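SPCC18.06c protein (Schizosaccharomyces pombe, PDB 2P51) removes mRNA poly(A) tails from the 3' end, releasing 5'-AMP, as the metal-dependent catalytic deadenylase of the CCR4-NOT complex. Local coordinates at residues R77-S82 with S169-A174; Y175-K178 with P184-A187; H230-Q235 with D241-A246. All blocks are in the same frame, centred on the assembly; numbering follows the deposited sequence. Where two conformers were deposited one is given.

Overall arrangement
The contacts follow one another along the chain without interleaving. Contact 1 joins helix 69-82 to the start of helix 170-181; contact 2 uses the next turn of helix 170-181 and the loop leading to helix 189-199. Their centres lie about 7 Å apart and they touch, Lys178 NZ making a probable hydrogen bond to Val80 O at 2.8 Å. Contact 3, between residues 230-235 and helix 238-257, lies on the opposite side of the chain's centre, about 22 Å from contact 1 and 26 Å from contact 2, centre to centre. Contacts 1 and 3 each hold a magnesium ligand, Asp172 and Asp241, so both sides of this DEDD nuclease converge on the metals, which Asp51 bridges.

Contact 1 of 3, residues R77-S82 with S169-A174. With MG (magnesium ion), chain B.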
loop_
_atom_site.group_PDB
_atom_site.type_symbol
_atom_site.label_atom_id
_atom_site.label_comp_id
_atom_site.label_asym_id
_atom_site.label_seq_id
_atom_site.Cartn_x
_atom_site.Cartn_y
_atom_site.Cartn_z
ATOM N N ARG A 77 -1.541 -7.446 13.797
ATOM C CA ARG A 77 -1.881 -6.418 14.779
ATOM C C ARG A 77 -0.710 -6.151 15.700
ATOM O O ARG A 77 -0.336 -5.026 16.014
ATOM C CB ARG A 77 -3.109 -6.939 15.538
ATOM C CG ARG A 77 -3.659 -6.084 16.660
ATOM C CD ARG A 77 -4.663 -6.923 17.478
ATOM N NE ARG A 77 -4.844 -6.281 18.762
ATOM C CZ ARG A 77 -5.086 -6.841 19.928
ATOM N NH1 ARG A 77 -5.188 -8.168 20.013
ATOM N NH2 ARG A 77 -5.225 -6.044 20.974
ATOM N N ALA A 78 -0.074 -7.208 16.202
ATOM C CA ALA A 78 1.050 -7.078 17.122
ATOM C C ALA A 78 2.166 -6.302 16.457
ATOM O O ALA A 78 2.797 -5.440 17.070
ATOM C CB ALA A 78 1.535 -8.452 17.584
ATOM N N ASN A 79 2.466 -6.619 15.208
ATOM C CA ASN A 79 3.639 -5.983 14.572
ATOM C C ASN A 79 3.326 -4.603 14.021
ATOM O O ASN A 79 4.131 -3.677 14.203
ATOM C CB ASN A 79 4.206 -6.913 13.462
ATOM C CG ASN A 79 4.917 -8.098 14.115
ATOM O OD1 ASN A 79 6.093 -7.971 14.444
ATOM N ND2 ASN A 79 4.250 -9.222 14.322
ATOM N N VAL A 80 2.165 -4.454 13.371
ATOM C CA VAL A 80 1.842 -3.136 12.802
ATOM C C VAL A 80 1.698 -2.129 13.916
ATOM O O VAL A 80 2.147 -0.974 13.767
ATOM C CB VAL A 80 0.580 -3.192 11.924
ATOM C CG1 VAL A 80 0.196 -1.796 11.488
ATOM C CG2 VAL A 80 0.783 -4.066 10.686
ATOM N N ASP A 81 1.079 -2.530 15.030
ATOM C CA ASP A 81 0.937 -1.543 16.109
ATOM C C ASP A 81 2.310 -1.055 16.615
ATOM O O ASP A 81 2.380 0.090 17.049
ATOM C CB ASP A 81 0.238 -2.131 17.323
ATOM C CG ASP A 81 -1.272 -2.131 17.271
ATOM O OD1 ASP A 81 -1.906 -1.525 16.386
ATOM O OD2 ASP A 81 -1.838 -2.780 18.190
ATOM N N SER A 82 3.325 -1.939 16.574
ATOM C CA SER A 82 4.580 -1.680 17.241
ATOM C C SER A 82 5.717 -1.116 16.400
ATOM O O SER A 82 6.652 -0.514 16.933
ATOM C CB SER A 82 5.084 -3.014 17.866
ATOM O OG SER A 82 4.303 -3.162 19.064
ATOM N N SER A 169 -2.611 -7.586 0.984
ATOM C CA SER A 169 -2.747 -6.244 1.493
ATOM C C SER A 169 -2.945 -6.100 2.999
ATOM O O SER A 169 -3.123 -4.960 3.427
ATOM C CB SER A 169 -3.988 -5.556 0.827
ATOM O OG SER A 169 -5.121 -6.347 1.238
ATOM N N GLY A 170 -2.958 -7.163 3.821
ATOM C CA GLY A 170 -3.315 -7.011 5.243
ATOM C C GLY A 170 -2.427 -5.988 5.938
ATOM O O GLY A 170 -2.915 -5.064 6.607
ATOM N N TYR A 171 -1.108 -6.161 5.840
ATOM C CA TYR A 171 -0.224 -5.208 6.512
ATOM C C TYR A 171 -0.314 -3.828 5.889
ATOM O O TYR A 171 -0.328 -2.839 6.645
ATOM C CB TYR A 171 1.264 -5.670 6.492
ATOM C CG TYR A 171 1.595 -6.713 7.534
ATOM C CD1 TYR A 171 1.166 -8.048 7.402
ATOM C CD2 TYR A 171 2.379 -6.409 8.659
ATOM C CE1 TYR A 171 1.485 -9.017 8.356
ATOM C CE2 TYR A 171 2.680 -7.396 9.595
ATOM C CZ TYR A 171 2.252 -8.688 9.468
ATOM O OH TYR A 171 2.556 -9.662 10.408
ATOM N N ASP A 172 -0.328 -3.740 4.570
ATOM C CA ASP A 172 -0.325 -2.460 3.881
ATOM C C ASP A 172 -1.542 -1.625 4.282
ATOM O O ASP A 172 -1.447 -0.427 4.644
ATOM C CB ASP A 172 -0.263 -2.718 2.382
ATOM C CG ASP A 172 1.031 -3.255 1.855
ATOM O OD1 ASP A 172 2.046 -3.063 2.587
ATOM O OD2 ASP A 172 1.110 -3.902 0.786
ATOM N N PHE A 173 -2.731 -2.267 4.251
ATOM C CA PHE A 173 -3.947 -1.537 4.651
ATOM C C PHE A 173 -3.898 -1.236 6.155
ATOM O O PHE A 173 -4.361 -0.158 6.588
ATOM C CB PHE A 173 -5.223 -2.327 4.366
ATOM C CG PHE A 173 -5.905 -2.052 3.049
ATOM C CD1 PHE A 173 -6.145 -0.752 2.625
ATOM C CD2 PHE A 173 -6.295 -3.084 2.232
ATOM C CE1 PHE A 173 -6.767 -0.416 1.409
ATOM C CE2 PHE A 173 -6.929 -2.778 1.042
ATOM C CZ PHE A 173 -7.165 -1.488 0.607
ATOM N N ALA A 174 -3.395 -2.147 6.986
ATOM C CA ALA A 174 -3.321 -1.891 8.430
ATOM C C ALA A 174 -2.458 -0.661 8.684
ATOM O O ALA A 174 -2.787 0.173 9.564
ATOM C CB ALA A 174 -2.840 -3.105 9.202
HETATM MG MG MG B . 2.780 -4.791 -0.179
HETATM O O HOH W 1 3.812 -4.756 1.610
HETATM O O HOH W 2 1.675 -5.142 -1.884
HETATM O O HOH W 3 4.450 -5.508 -1.025
HETATM O O HOH W 4 2.120 -6.759 0.304
#
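The Tyr171 ring meets helix 69-82 along its CD2-CE2 side: Asn79 CB sits at the ring edge, near its plane, 4.2 Å from CE2, while Val80 CG2 comes in obliquely and lies 3.5 Å from CD2. Beyond the two segments, the ring of Phe54 meets that of Tyr171 with the planes only about 10° apart. In this DEDD nuclease fold the contact packs helix 69-82 against the first turn of helix 170-181, and the short segments cross at -39° with axes 10.3 Å apart. So wide a separation is bridged by side chains, and no hydrogen bond passes between the segments.

Val80 uses both methyls in the contact. CG1, placed opposite the backbone N (chi1 174°), lies 4.0 Å from Ala174 CB; CG2, beside that N, takes the tyrosine. The short side chain of Ala174 is consistent with the close approach of Val80, and these two residues make the nearest backbone approach, CA to CA 6.9 Å. The amide of Asn79 is held by partners other than the tyrosine, by Val58 N at OD1 and by Ala59 O and Thr75 O at ND2, which fixes how the amide is turned.

One residue after Tyr171, the helix directs Asp172 away from helix 69-82 and into the active site. There its OD2 and Asp51 share a magnesium ion, with four waters completing six ligands. The carboxylate binds the metal through one oxygen: Asp172 OD2 is 2.1 Å from magnesium, while OD1 accepts a 2.6 Å hydrogen bond from metal-bound water 1 and is also hydrogen-bonded to Thr52 OG1.

Contact 2 of 3, residues Y175-K178 with P184-A187; sequences YLLK and PLPA
Helical residues 175-178 face an extended loop, residues 184-187, whose Leu185 and Pro186 have polyproline-like backbone angles, and the chains come closest where the CA atoms of Lys178 and Leu185 are 6.6 Å apart. The loop joins two consecutive helices of the DEDD nuclease fold: the chain leaves helix 170-181, doubles back beside its last turns and enters helix 189-199. No hydrogen bond links the two segments, and only 122 Å² is buried between them, so the join is a small apolar one.

Leu177 and Leu185 carry it, methyl to methyl, their side chains crossing at a slant. Leu177 holds CG opposite its backbone N (chi1 -170°), which extends the branch from the helix toward the loop. Leu185 turns the other way at its first torsion, with CG beside the backbone N (chi1 -64°), and this brings its end nearer the helix although its CB does not start out that way. Its CD2 also lies 4.3 Å from the backbone N of Lys178.

Both leucines have further apolar neighbours. Leu177 packs on Phe192, Ile195 and Tyr199 of helix 189-199, and Leu185 on Tyr73 and Val80 of helix 69-82, so the pair sits where three helices meet. The extended Lys178 chain leads away to Val80 O, while Asp81 OD1 accepts from Leu185 N. At the centre of the apolar join, Leu177 CD2 and Leu185 CD2 are 4.1 Å apart.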
loop_
_atom_site.group_PDB
_atom_site.type_symbol
_atom_site.label_atom_id
_atom_site.label_comp_id
_atom_site.label_asym_id
_atom_site.label_seq_id
_atom_site.Cartn_x
_atom_site.Cartn_y
_atom_site.Cartn_z
ATOM N N TYR A 175 -1.350 -0.501 7.943
ATOM C CA TYR A 175 -0.492 0.681 8.192
ATOM C C TYR A 175 -1.219 1.963 7.822
ATOM O O TYR A 175 -1.015 2.966 8.523
ATOM C CB TYR A 175 0.818 0.559 7.407
ATOM C CG TYR A 175 1.875 -0.127 8.273
ATOM C CD1 TYR A 175 2.349 -1.403 8.058
ATOM C CD2 TYR A 175 2.361 0.602 9.347
ATOM C CE1 TYR A 175 3.322 -2.000 8.874
ATOM C CE2 TYR A 175 3.300 0.030 10.161
ATOM C CZ TYR A 175 3.781 -1.252 9.941
ATOM O OH TYR A 175 4.721 -1.743 10.804
ATOM N N LEU A 176 -2.042 1.938 6.783
ATOM C CA LEU A 176 -2.749 3.166 6.436
ATOM C C LEU A 176 -3.829 3.427 7.483
ATOM O O LEU A 176 -4.046 4.590 7.878
ATOM C CB LEU A 176 -3.368 3.170 5.028
ATOM C CG LEU A 176 -2.425 3.761 3.951
ATOM C CD1 LEU A 176 -1.246 2.822 3.721
ATOM C CD2 LEU A 176 -3.198 4.062 2.681
ATOM N N LEU A 177 -4.483 2.326 7.940
ATOM C CA LEU A 177 -5.495 2.636 8.993
ATOM C C LEU A 177 -4.856 3.135 10.259
ATOM O O LEU A 177 -5.378 4.056 10.928
ATOM C CB LEU A 177 -6.372 1.398 9.257
ATOM C CG LEU A 177 -7.605 1.618 10.141
ATOM C CD1 LEU A 177 -8.687 2.391 9.374
ATOM C CD2 LEU A 177 -8.171 0.305 10.669
ATOM N N LYS A 178 -3.730 2.574 10.650
ATOM C CA LYS A 178 -2.967 3.050 11.817
ATOM C C LYS A 178 -2.607 4.521 11.667
ATOM O O LYS A 178 -2.716 5.357 12.560
ATOM C CB LYS A 178 -1.702 2.197 11.996
ATOM C CG LYS A 178 -0.688 2.747 12.968
ATOM C CD LYS A 178 0.559 1.858 13.057
ATOM C CE LYS A 178 1.559 2.434 14.092
ATOM N NZ LYS A 178 2.876 1.694 13.948
ATOM N N PRO A 184 -4.052 2.016 18.533
ATOM C CA PRO A 184 -3.882 0.583 18.280
ATOM C C PRO A 184 -4.986 0.041 17.388
ATOM O O PRO A 184 -6.138 0.511 17.408
ATOM C CB PRO A 184 -4.026 -0.054 19.659
ATOM C CG PRO A 184 -3.651 1.055 20.607
ATOM C CD PRO A 184 -4.060 2.366 19.974
ATOM N N LEU A 185 -4.676 -0.961 16.575
ATOM C CA LEU A 185 -5.687 -1.559 15.697
ATOM C C LEU A 185 -6.745 -2.288 16.523
ATOM O O LEU A 185 -6.545 -2.694 17.698
ATOM C CB LEU A 185 -5.017 -2.505 14.690
ATOM C CG LEU A 185 -4.059 -1.859 13.691
ATOM C CD1 LEU A 185 -3.155 -2.928 13.082
ATOM C CD2 LEU A 185 -4.848 -1.110 12.625
ATOM N N PRO A 186 -7.925 -2.471 15.929
ATOM C CA PRO A 186 -8.958 -3.286 16.637
ATOM C C PRO A 186 -8.447 -4.671 17.023
ATOM O O PRO A 186 -7.572 -5.307 16.405
ATOM C CB PRO A 186 -10.083 -3.334 15.596
ATOM C CG PRO A 186 -9.874 -2.098 14.766
ATOM C CD PRO A 186 -8.373 -1.952 14.626
ATOM N N ALA A 187 -8.964 -5.250 18.115
ATOM C CA ALA A 187 -8.519 -6.540 18.653
ATOM C C ALA A 187 -8.911 -7.721 17.773
ATOM O O ALA A 187 -8.223 -8.752 17.732
ATOM C CB ALA A 187 -9.099 -6.759 20.042
#

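Contact 3 of 3, residues H230-Q235 with D241-A246; sequences HRIGPQ and DALLTA. With MG (magnesium ion), chain C.
Arg231 grips Asp241 by a salt bridge at a single oxygen: NH1 donates to OD1 at 2.7 Å, and NH2 adds a weak bond to OD1 at 3.1 Å. OD1 lies out of the guanidinium plane and the NH1 bond is bent, with an N-H...O angle of 134°. The guanidinium and carboxylate planes stand 75° apart. NH1 takes the OD1 lone pair that points away from OD2, while OD2 binds magnesium at 2.0 Å.

One face of the guanidinium is covered by Gln235 CA, 3.4 Å above its centre, and the opposite face by Leu244 CD2, 3.4 Å from NH2. A bend at chi3 (-78°) turns the group in between them. Asp241, near the start of helix 238-257, is the metal ligand here: in this DEDD nuclease it shares its magnesium with Asp51 and Glu53, and Arg231 stands behind it in the second shell.

Replacing Arg231 by an alanine is likely to leave Asp241 OD1 with His236 N but no charged partner, and the space between Gln235 CA and Leu244 CD2 unfilled.

Farther out, Gln221 OE1 accepts from Arg231 NE and Ser240 OG bonds NH1, fixing the guanidinium. Ile232 CB rests against Leu243 CD2 at 3.9 Å.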
loop_
_atom_site.group_PDB
_atom_site.type_symbol
_atom_site.label_atom_id
_atom_site.label_comp_id
_atom_site.label_asym_id
_atom_site.label_seq_id
_atom_site.Cartn_x
_atom_site.Cartn_y
_atom_site.Cartn_z
ATOM N N HIS A 230 6.702 -4.275 -17.522
ATOM C CA HIS A 230 8.010 -3.822 -17.014
ATOM C C HIS A 230 7.839 -2.951 -15.787
ATOM O O HIS A 230 6.946 -2.120 -15.691
ATOM C CB HIS A 230 8.747 -3.088 -18.129
ATOM C CG HIS A 230 9.858 -2.165 -17.782
ATOM N ND1 HIS A 230 11.161 -2.594 -17.581
ATOM C CD2 HIS A 230 9.917 -0.814 -17.607
ATOM C CE1 HIS A 230 11.949 -1.564 -17.291
ATOM N NE2 HIS A 230 11.213 -0.461 -17.298
ATOM N N ARG A 231 8.762 -3.160 -14.853
ATOM C CA ARG A 231 8.880 -2.341 -13.688
ATOM C C ARG A 231 9.655 -1.058 -13.982
ATOM O O ARG A 231 10.730 -1.041 -14.577
ATOM C CB ARG A 231 9.618 -3.112 -12.574
ATOM C CG ARG A 231 9.757 -2.245 -11.307
ATOM C CD ARG A 231 10.550 -2.985 -10.264
ATOM N NE ARG A 231 9.825 -4.027 -9.520
ATOM C CZ ARG A 231 9.008 -3.831 -8.504
ATOM N NH1 ARG A 231 8.722 -2.607 -8.035
ATOM N NH2 ARG A 231 8.456 -4.904 -7.950
ATOM N N ILE A 232 9.093 0.056 -13.541
ATOM C CA ILE A 232 9.785 1.320 -13.547
ATOM C C ILE A 232 10.247 1.549 -12.116
ATOM O O ILE A 232 9.405 1.475 -11.213
ATOM C CB ILE A 232 8.850 2.460 -14.017
ATOM C CG1 ILE A 232 8.423 2.358 -15.484
ATOM C CG2 ILE A 232 9.473 3.830 -13.728
ATOM C CD1 ILE A 232 7.771 3.556 -16.120
ATOM N N GLY A 233 11.508 1.828 -11.809
ATOM C CA GLY A 233 11.896 2.117 -10.428
ATOM C C GLY A 233 12.362 0.827 -9.778
ATOM O O GLY A 233 12.343 -0.286 -10.325
ATOM N N PRO A 234 12.839 1.045 -8.539
ATOM C CA PRO A 234 13.440 -0.025 -7.746
ATOM C C PRO A 234 12.443 -0.990 -7.098
ATOM O O PRO A 234 11.522 -0.556 -6.421
ATOM C CB PRO A 234 14.208 0.749 -6.660
ATOM C CG PRO A 234 13.546 2.089 -6.578
ATOM C CD PRO A 234 12.891 2.377 -7.897
ATOM N N GLN A 235 12.634 -2.310 -7.280
ATOM C CA GLN A 235 11.864 -3.300 -6.531
ATOM C C GLN A 235 12.065 -3.086 -5.028
ATOM O O GLN A 235 13.133 -2.733 -4.511
ATOM C CB GLN A 235 12.303 -4.690 -6.971
ATOM C CG GLN A 235 11.566 -5.857 -6.348
ATOM C CD GLN A 235 11.791 -7.168 -7.066
ATOM O OE1 GLN A 235 11.118 -8.151 -6.704
ATOM N NE2 GLN A 235 12.686 -7.292 -8.030
ATOM N N ASP A 241 6.709 -0.360 -6.357
ATOM C CA ASP A 241 5.830 -1.528 -6.161
ATOM C C ASP A 241 4.354 -1.158 -6.374
ATOM O O ASP A 241 3.594 -1.969 -6.958
ATOM C CB ASP A 241 6.004 -2.116 -4.769
ATOM C CG ASP A 241 7.364 -2.718 -4.482
ATOM O OD1 ASP A 241 8.125 -3.049 -5.432
ATOM O OD2 ASP A 241 7.730 -2.888 -3.281
ATOM N N ALA A 242 3.935 0.012 -5.941
ATOM C CA ALA A 242 2.537 0.439 -6.132
ATOM C C ALA A 242 2.243 0.621 -7.602
ATOM O O ALA A 242 1.166 0.312 -8.144
ATOM C CB ALA A 242 2.283 1.755 -5.380
ATOM N N LEU A 243 3.203 1.163 -8.351
ATOM C CA LEU A 243 2.966 1.361 -9.789
ATOM C C LEU A 243 2.862 0.025 -10.492
ATOM O O LEU A 243 2.059 -0.198 -11.406
ATOM C CB LEU A 243 4.147 2.167 -10.351
ATOM C CG LEU A 243 4.220 2.317 -11.880
ATOM C CD1 LEU A 243 2.984 2.996 -12.416
ATOM C CD2 LEU A 243 5.458 3.109 -12.284
ATOM N N LEU A 244 3.722 -0.958 -10.135
ATOM C CA LEU A 244 3.603 -2.272 -10.765
ATOM C C LEU A 244 2.260 -2.929 -10.457
ATOM O O LEU A 244 1.700 -3.617 -11.330
ATOM C CB LEU A 244 4.736 -3.192 -10.248
ATOM C CG LEU A 244 5.010 -4.439 -11.076
ATOM C CD1 LEU A 244 5.338 -4.080 -12.521
ATOM C CD2 LEU A 244 6.167 -5.229 -10.455
ATOM N N THR A 245 1.814 -2.708 -9.203
ATOM C CA THR A 245 0.516 -3.192 -8.775
ATOM C C THR A 245 -0.563 -2.639 -9.705
ATOM O O THR A 245 -1.435 -3.401 -10.189
ATOM C CB THR A 245 0.235 -2.763 -7.326
ATOM O OG1 THR A 245 1.231 -3.423 -6.486
ATOM C CG2 THR A 245 -1.119 -3.242 -6.817
ATOM N N ALA A 246 -0.526 -1.346 -9.968
ATOM C CA ALA A 246 -1.543 -0.767 -10.889
ATOM C C ALA A 246 -1.491 -1.442 -12.248
ATOM O O ALA A 246 -2.510 -1.834 -12.859
ATOM C CB ALA A 246 -1.293 0.719 -11.060
HETATM MG MG MG C . 6.887 -3.243 -1.454
HETATM O O HOH W 5 6.151 -3.852 0.446
HETATM O O HOH W 6 6.107 -4.929 -2.433
HETATM O O HOH W 7 8.555 -4.347 -0.868
#